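Local atomic coordinates of penicillin-binding protein 2B (PDB entry 2WAE), a protein that probably cross-links the peptide stems of adjacent glycan strands in cell-wall peptidoglycan as a transpeptidase of the pneumococcal elongation machinery, and binds penicillin. Residues R541-I546 with D567-N572; F482-L487 with K573-E578. All coordinates share one frame; numbering follows the deposited sequence.

Contact 1: residues R541-I546 with D567-N572; sequences RLAPHI and DTKEIN. Unlike the reference sequence in segment 541-546: Leu-542 (reference Val), His-545 (reference Arg). Unlike the reference sequence in segment 567-572: Asp-567 (reference Gln), Thr-568 (reference Pro), Lys-569 (reference Thr), Ile-571 (reference Met).
Arg-541 and Ala-543 pair with Asn-572, Ile-571 and Lys-569 through three backbone hydrogen bonds. Arg-541 N gives to Asn-572 O, and Ile-571 N returns a bond to Arg-541 O, each 3.0 Å long. Ala-543 N reaches Lys-569 O, also at 3.0 Å. Leu-542 and Glu-570 form the antiparallel non-hydrogen-bonded pair, with CA atoms 4.8 Å apart. The Leu-542 CA adds a CH...O contact to Lys-569 O.

On the face of Arg-541 and Asn-572 the side chains add a polar link. Arg-541 NH1 donates to Asn-572 OD1 at 2.8 Å. The oxygen lies close to the guanidinium plane, but the donor is tilted 33° from the amide carbonyl plane. The Arg-541 chain, extended from CG to NE, carries the guanidinium out to the Asn-572 amide. Gln-530 OE1 binds NE.

These strands, 540-542 and 570-573, form a two-stranded antiparallel sheet in the transpeptidase domain. Helix 525-536 packs against it through Gln-530, which touches Ile-571, and Thr-534, which touches Arg-541.

The remaining contacts are packing. Ile-571 CD1 sits over the centre of one guanidinium face, 4.0 Å above the plane, and makes an apolar contact with Ala-543 CB at 4.0 Å. On the face of Leu-542 and Glu-570, Leu-542 CD2 presses tightly on Thr-568 CG2, at 3.3 Å.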
loop_
_atom_site.group_PDB
_atom_site.type_symbol
_atom_site.label_atom_id
_atom_site.label_comp_id
_atom_site.label_asym_id
_atom_site.label_seq_id
_atom_site.Cartn_x
_atom_site.Cartn_y
_atom_site.Cartn_z
ATOM N N ARG A 541 10.343 16.653 -7.144
ATOM C CA ARG A 541 9.806 15.319 -6.883
ATOM C C ARG A 541 8.572 15.384 -5.990
ATOM O O ARG A 541 8.604 15.997 -4.920
ATOM C CB ARG A 541 10.895 14.467 -6.230
ATOM C CG ARG A 541 10.514 13.043 -5.844
ATOM C CD ARG A 541 11.779 12.315 -5.372
ATOM N NE ARG A 541 11.468 11.174 -4.526
ATOM C CZ ARG A 541 11.784 11.042 -3.239
ATOM N NH1 ARG A 541 12.460 11.973 -2.577
ATOM N NH2 ARG A 541 11.393 9.943 -2.607
ATOM N N LEU A 542 7.477 14.767 -6.425
ATOM C CA LEU A 542 6.232 14.842 -5.660
ATOM C C LEU A 542 5.831 13.504 -5.035
ATOM O O LEU A 542 6.038 12.438 -5.631
ATOM C CB LEU A 542 5.086 15.415 -6.504
ATOM C CG LEU A 542 5.289 16.770 -7.186
ATOM C CD1 LEU A 542 4.247 17.012 -8.252
ATOM C CD2 LEU A 542 5.242 17.940 -6.211
ATOM N N ALA A 543 5.264 13.573 -3.834
ATOM C CA ALA A 543 4.681 12.401 -3.183
ATOM C C ALA A 543 3.448 11.924 -3.954
ATOM O O ALA A 543 2.547 12.725 -4.215
ATOM C CB ALA A 543 4.302 12.723 -1.746
ATOM N N PRO A 544 3.411 10.629 -4.338
ATOM C CA PRO A 544 2.240 10.136 -5.063
ATOM C C PRO A 544 1.114 10.007 -4.077
ATOM O O PRO A 544 1.364 9.671 -2.921
ATOM C CB PRO A 544 2.661 8.741 -5.545
ATOM C CG PRO A 544 4.154 8.710 -5.430
ATOM C CD PRO A 544 4.505 9.635 -4.306
ATOM N N HIS A 545 -0.107 10.295 -4.501
ATOM C CA HIS A 545 -1.236 10.040 -3.625
ATOM C C HIS A 545 -2.331 9.370 -4.422
ATOM O O HIS A 545 -2.582 9.741 -5.566
ATOM C CB HIS A 545 -1.747 11.312 -2.943
ATOM C CG HIS A 545 -2.096 12.424 -3.885
ATOM N ND1 HIS A 545 -3.394 12.723 -4.236
ATOM C CD2 HIS A 545 -1.317 13.327 -4.526
ATOM C CE1 HIS A 545 -3.401 13.754 -5.062
ATOM N NE2 HIS A 545 -2.152 14.140 -5.256
ATOM N N ILE A 546 -2.967 8.379 -3.804
ATOM C CA ILE A 546 -4.064 7.669 -4.435
ATOM C C ILE A 546 -5.430 8.259 -4.092
ATOM O O ILE A 546 -6.408 8.022 -4.795
ATOM C CB ILE A 546 -4.039 6.186 -4.066
ATOM C CG1 ILE A 546 -2.708 5.561 -4.496
ATOM C CG2 ILE A 546 -5.237 5.459 -4.670
ATOM C CD1 ILE A 546 -2.275 4.442 -3.575
ATOM N N ASP A 567 -3.752 17.918 -1.079
ATOM C CA ASP A 567 -2.982 18.833 -1.903
ATOM C C ASP A 567 -1.583 18.304 -2.182
ATOM O O ASP A 567 -1.103 17.402 -1.492
ATOM C CB ASP A 567 -2.966 20.223 -1.264
ATOM C CG ASP A 567 -4.335 20.908 -1.331
ATOM O OD1 ASP A 567 -5.089 20.671 -2.307
ATOM O OD2 ASP A 567 -4.668 21.681 -0.405
ATOM N N THR A 568 -0.941 18.846 -3.212
ATOM C CA THR A 568 0.343 18.331 -3.656
ATOM C C THR A 568 1.387 18.485 -2.558
ATOM O O THR A 568 1.327 19.422 -1.767
ATOM C CB THR A 568 0.796 19.061 -4.913
ATOM O OG1 THR A 568 -0.203 18.896 -5.926
ATOM C CG2 THR A 568 2.131 18.505 -5.406
ATOM N N LYS A 569 2.325 17.551 -2.492
ATOM C CA LYS A 569 3.399 17.611 -1.513
ATOM C C LYS A 569 4.766 17.458 -2.203
ATOM O O LYS A 569 5.060 16.417 -2.790
ATOM C CB LYS A 569 3.189 16.528 -0.453
ATOM C CG LYS A 569 4.235 16.513 0.651
ATOM C CD LYS A 569 3.589 16.332 2.025
ATOM C CE LYS A 569 3.739 14.908 2.537
ATOM N NZ LYS A 569 2.924 13.938 1.755
ATOM N N GLU A 570 5.587 18.506 -2.146
ATOM C CA GLU A 570 6.942 18.479 -2.683
ATOM C C GLU A 570 7.827 17.764 -1.670
ATOM O O GLU A 570 7.675 17.964 -0.474
ATOM C CB GLU A 570 7.464 19.910 -2.862
ATOM C CG GLU A 570 6.978 20.681 -4.089
ATOM C CD GLU A 570 5.668 21.444 -3.884
ATOM O OE1 GLU A 570 5.358 21.850 -2.740
ATOM O OE2 GLU A 570 4.944 21.660 -4.884
ATOM N N ILE A 571 8.755 16.934 -2.121
ATOM C CA ILE A 571 9.616 16.245 -1.170
ATOM C C ILE A 571 11.022 16.825 -1.248
ATOM O O ILE A 571 11.656 17.116 -0.231
ATOM C CB ILE A 571 9.695 14.726 -1.441
ATOM C CG1 ILE A 571 8.302 14.088 -1.488
ATOM C CG2 ILE A 571 10.587 14.038 -0.400
ATOM C CD1 ILE A 571 8.323 12.647 -1.982
ATOM N N ASN A 572 11.518 16.973 -2.468
ATOM C CA ASN A 572 12.811 17.610 -2.662
ATOM C C ASN A 572 12.854 18.136 -4.077
ATOM O O ASN A 572 11.957 17.852 -4.866
ATOM C CB ASN A 572 13.958 16.618 -2.445
ATOM C CG ASN A 572 13.865 15.430 -3.373
ATOM O OD1 ASN A 572 12.963 14.600 -3.244
ATOM N ND2 ASN A 572 14.775 15.354 -4.330
#

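Contact 2: residues F482-L487 with K573-E578; sequences FGEYGL and KVNISE. Unlike the reference sequence in segment 573-578: Glu-578 (reference Asp).
A Schellman motif closes helix 471-485, and the last turn before it meets segment 573-578 through Glu-484 and Tyr-485. Gly-486, with positive phi, is the C' residue; the two backbone bonds of the motif, Leu-487 N to Phe-482 O and Gly-486 N to Gly-483 O, are weak. Glu-484 reaches across with its chain extended beyond CG (chi2 -178°). Its OE2 accepts Asn-575 N at 3.0 Å. The donor arrives on the syn side, 15° out of the carboxylate plane. A water lies 3.0 Å from Lys-573 O and only 2.5 Å from Glu-484 OE2; the short second distance makes this bridge doubtful. Glu-398 lies close to OE1 as a like charge, which could raise the pKa of either carboxyl group.

Asn-575 is the centre of an inverse gamma turn, closed by Ile-576 N to Val-574 O at 2.8 Å. The turn lies between strand 570-573 and helix 578-593.

Val-574 carries the apolar part. Its CG2 stands over one face of the Tyr-485 ring in a CH-pi contact, offset toward the rim and 4.2 Å from the centroid. CG1 approaches the phenol end, 3.9 Å from Tyr-485 CZ. Ile-576 CD1 lies 4.0 Å from Tyr-485 OH, which is hydrogen-bonded to Ser-394.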
loop_
_atom_site.group_PDB
_atom_site.type_symbol
_atom_site.label_atom_id
_atom_site.label_comp_id
_atom_site.label_asym_id
_atom_site.label_seq_id
_atom_site.Cartn_x
_atom_site.Cartn_y
_atom_site.Cartn_z
ATOM N N PHE A 482 20.318 8.933 -6.873
ATOM C CA PHE A 482 19.234 8.049 -7.241
ATOM C C PHE A 482 18.059 8.325 -6.314
ATOM O O PHE A 482 16.903 8.332 -6.754
ATOM C CB PHE A 482 19.639 6.580 -7.128
ATOM C CG PHE A 482 20.356 6.038 -8.331
ATOM C CD1 PHE A 482 20.241 6.638 -9.572
ATOM C CD2 PHE A 482 21.134 4.892 -8.223
ATOM C CE1 PHE A 482 20.914 6.119 -10.682
ATOM C CE2 PHE A 482 21.800 4.369 -9.320
ATOM C CZ PHE A 482 21.683 4.987 -10.556
ATOM N N GLY A 483 18.381 8.567 -5.046
ATOM C CA GLY A 483 17.372 8.735 -4.010
ATOM C C GLY A 483 16.579 10.013 -4.193
ATOM O O GLY A 483 15.434 10.093 -3.757
ATOM N N GLU A 484 17.194 11.009 -4.823
ATOM C CA GLU A 484 16.538 12.292 -5.057
ATOM C C GLU A 484 15.413 12.140 -6.061
ATOM O O GLU A 484 14.521 12.975 -6.115
ATOM C CB GLU A 484 17.531 13.305 -5.625
ATOM C CG GLU A 484 18.571 13.792 -4.647
ATOM C CD GLU A 484 19.485 14.821 -5.285
ATOM O OE1 GLU A 484 20.647 14.462 -5.575
ATOM O OE2 GLU A 484 19.031 15.970 -5.513
ATOM N N TYR A 485 15.492 11.091 -6.873
ATOM C CA TYR A 485 14.509 10.809 -7.918
ATOM C C TYR A 485 13.492 9.776 -7.435
ATOM O O TYR A 485 12.485 9.537 -8.098
ATOM C CB TYR A 485 15.189 10.263 -9.176
ATOM C CG TYR A 485 15.816 11.288 -10.088
ATOM C CD1 TYR A 485 15.046 12.092 -10.931
ATOM C CD2 TYR A 485 17.193 11.437 -10.133
ATOM C CE1 TYR A 485 15.649 13.033 -11.777
ATOM C CE2 TYR A 485 17.801 12.353 -10.971
ATOM C CZ TYR A 485 17.031 13.153 -11.778
ATOM O OH TYR A 485 17.676 14.062 -12.586
ATOM N N GLY A 486 13.761 9.150 -6.291
ATOM C CA GLY A 486 12.836 8.163 -5.741
ATOM C C GLY A 486 13.328 6.728 -5.845
ATOM O O GLY A 486 12.726 5.809 -5.267
ATOM N N LEU A 487 14.435 6.552 -6.567
ATOM C CA LEU A 487 15.050 5.251 -6.806
ATOM C C LEU A 487 15.865 4.769 -5.612
ATOM O O LEU A 487 17.027 5.153 -5.445
ATOM C CB LEU A 487 15.946 5.356 -8.040
ATOM C CG LEU A 487 15.227 5.840 -9.302
ATOM C CD1 LEU A 487 16.203 6.314 -10.341
ATOM C CD2 LEU A 487 14.315 4.763 -9.877
ATOM N N LYS A 573 13.872 18.932 -4.374
ATOM C CA LYS A 573 14.198 19.261 -5.745
ATOM C C LYS A 573 15.607 18.743 -6.093
ATOM O O LYS A 573 16.569 18.989 -5.379
ATOM C CB LYS A 573 14.057 20.763 -5.969
ATOM C CG LYS A 573 14.619 21.198 -7.318
ATOM C CD LYS A 573 14.069 22.537 -7.801
ATOM C CE LYS A 573 14.439 22.707 -9.270
ATOM N NZ LYS A 573 14.182 24.074 -9.761
ATOM N N VAL A 574 15.727 18.018 -7.195
ATOM C CA VAL A 574 17.017 17.493 -7.658
ATOM C C VAL A 574 18.044 18.608 -7.886
ATOM O O VAL A 574 17.776 19.597 -8.589
ATOM C CB VAL A 574 16.851 16.684 -8.969
ATOM C CG1 VAL A 574 18.113 15.888 -9.289
ATOM C CG2 VAL A 574 15.631 15.756 -8.876
ATOM N N ASN A 575 19.225 18.424 -7.299
ATOM C CA ASN A 575 20.234 19.475 -7.300
ATOM C C ASN A 575 21.028 19.598 -8.594
ATOM O O ASN A 575 22.250 19.465 -8.596
ATOM C CB ASN A 575 21.142 19.397 -6.064
ATOM C CG ASN A 575 20.501 20.036 -4.826
ATOM O OD1 ASN A 575 20.224 21.245 -4.809
ATOM N ND2 ASN A 575 20.268 19.228 -3.780
ATOM N N ILE A 576 20.327 19.857 -9.696
ATOM C CA ILE A 576 21.002 20.147 -10.957
ATOM C C ILE A 576 20.476 21.445 -11.573
ATOM O O ILE A 576 19.378 21.898 -11.243
ATOM C CB ILE A 576 20.937 18.964 -11.953
ATOM C CG1 ILE A 576 19.490 18.623 -12.307
ATOM C CG2 ILE A 576 21.619 17.751 -11.367
ATOM C CD1 ILE A 576 19.365 17.577 -13.417
ATOM N N SER A 577 21.281 22.047 -12.443
ATOM C CA SER A 577 20.897 23.258 -13.155
ATOM C C SER A 577 19.614 23.083 -13.949
ATOM O O SER A 577 19.238 21.967 -14.312
ATOM C CB SER A 577 22.000 23.616 -14.142
ATOM O OG SER A 577 23.191 23.963 -13.450
ATOM N N GLU A 578 18.954 24.199 -14.234
ATOM C CA GLU A 578 17.841 24.217 -15.178
ATOM C C GLU A 578 18.287 23.813 -16.585
ATOM O O GLU A 578 17.555 23.163 -17.319
ATOM C CB GLU A 578 17.195 25.606 -15.232
ATOM C CG GLU A 578 15.888 25.621 -16.004
ATOM C CD GLU A 578 14.885 24.611 -15.447
ATOM O OE1 GLU A 578 14.523 24.736 -14.252
ATOM O OE2 GLU A 578 14.465 23.685 -16.190
HETATM O O HOH W 1 17.337 16.560 -3.719
#

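Overall arrangement
Both contacts belong to the transpeptidase domain, and their centres are about 14 Å apart. Along the chain the order is 482-487, 541-546, 567-572 and 573-578, so contact 1 is nested inside the loop closed by contact 2. The second segments are consecutive: strand 570-573 leaves contact 1 and runs directly into the loop of contact 2. The two also touch. Asn-572 ND2 probably bonds to Glu-484 O at 3.0 Å, and Arg-541 packs on the end of helix 471-485. Helix 525-536 packs against both contacts. The small sheet is thereby joined to the C-terminal end of helix 471-485, away from the probable acylated serine, Ser-386, and from the zinc site.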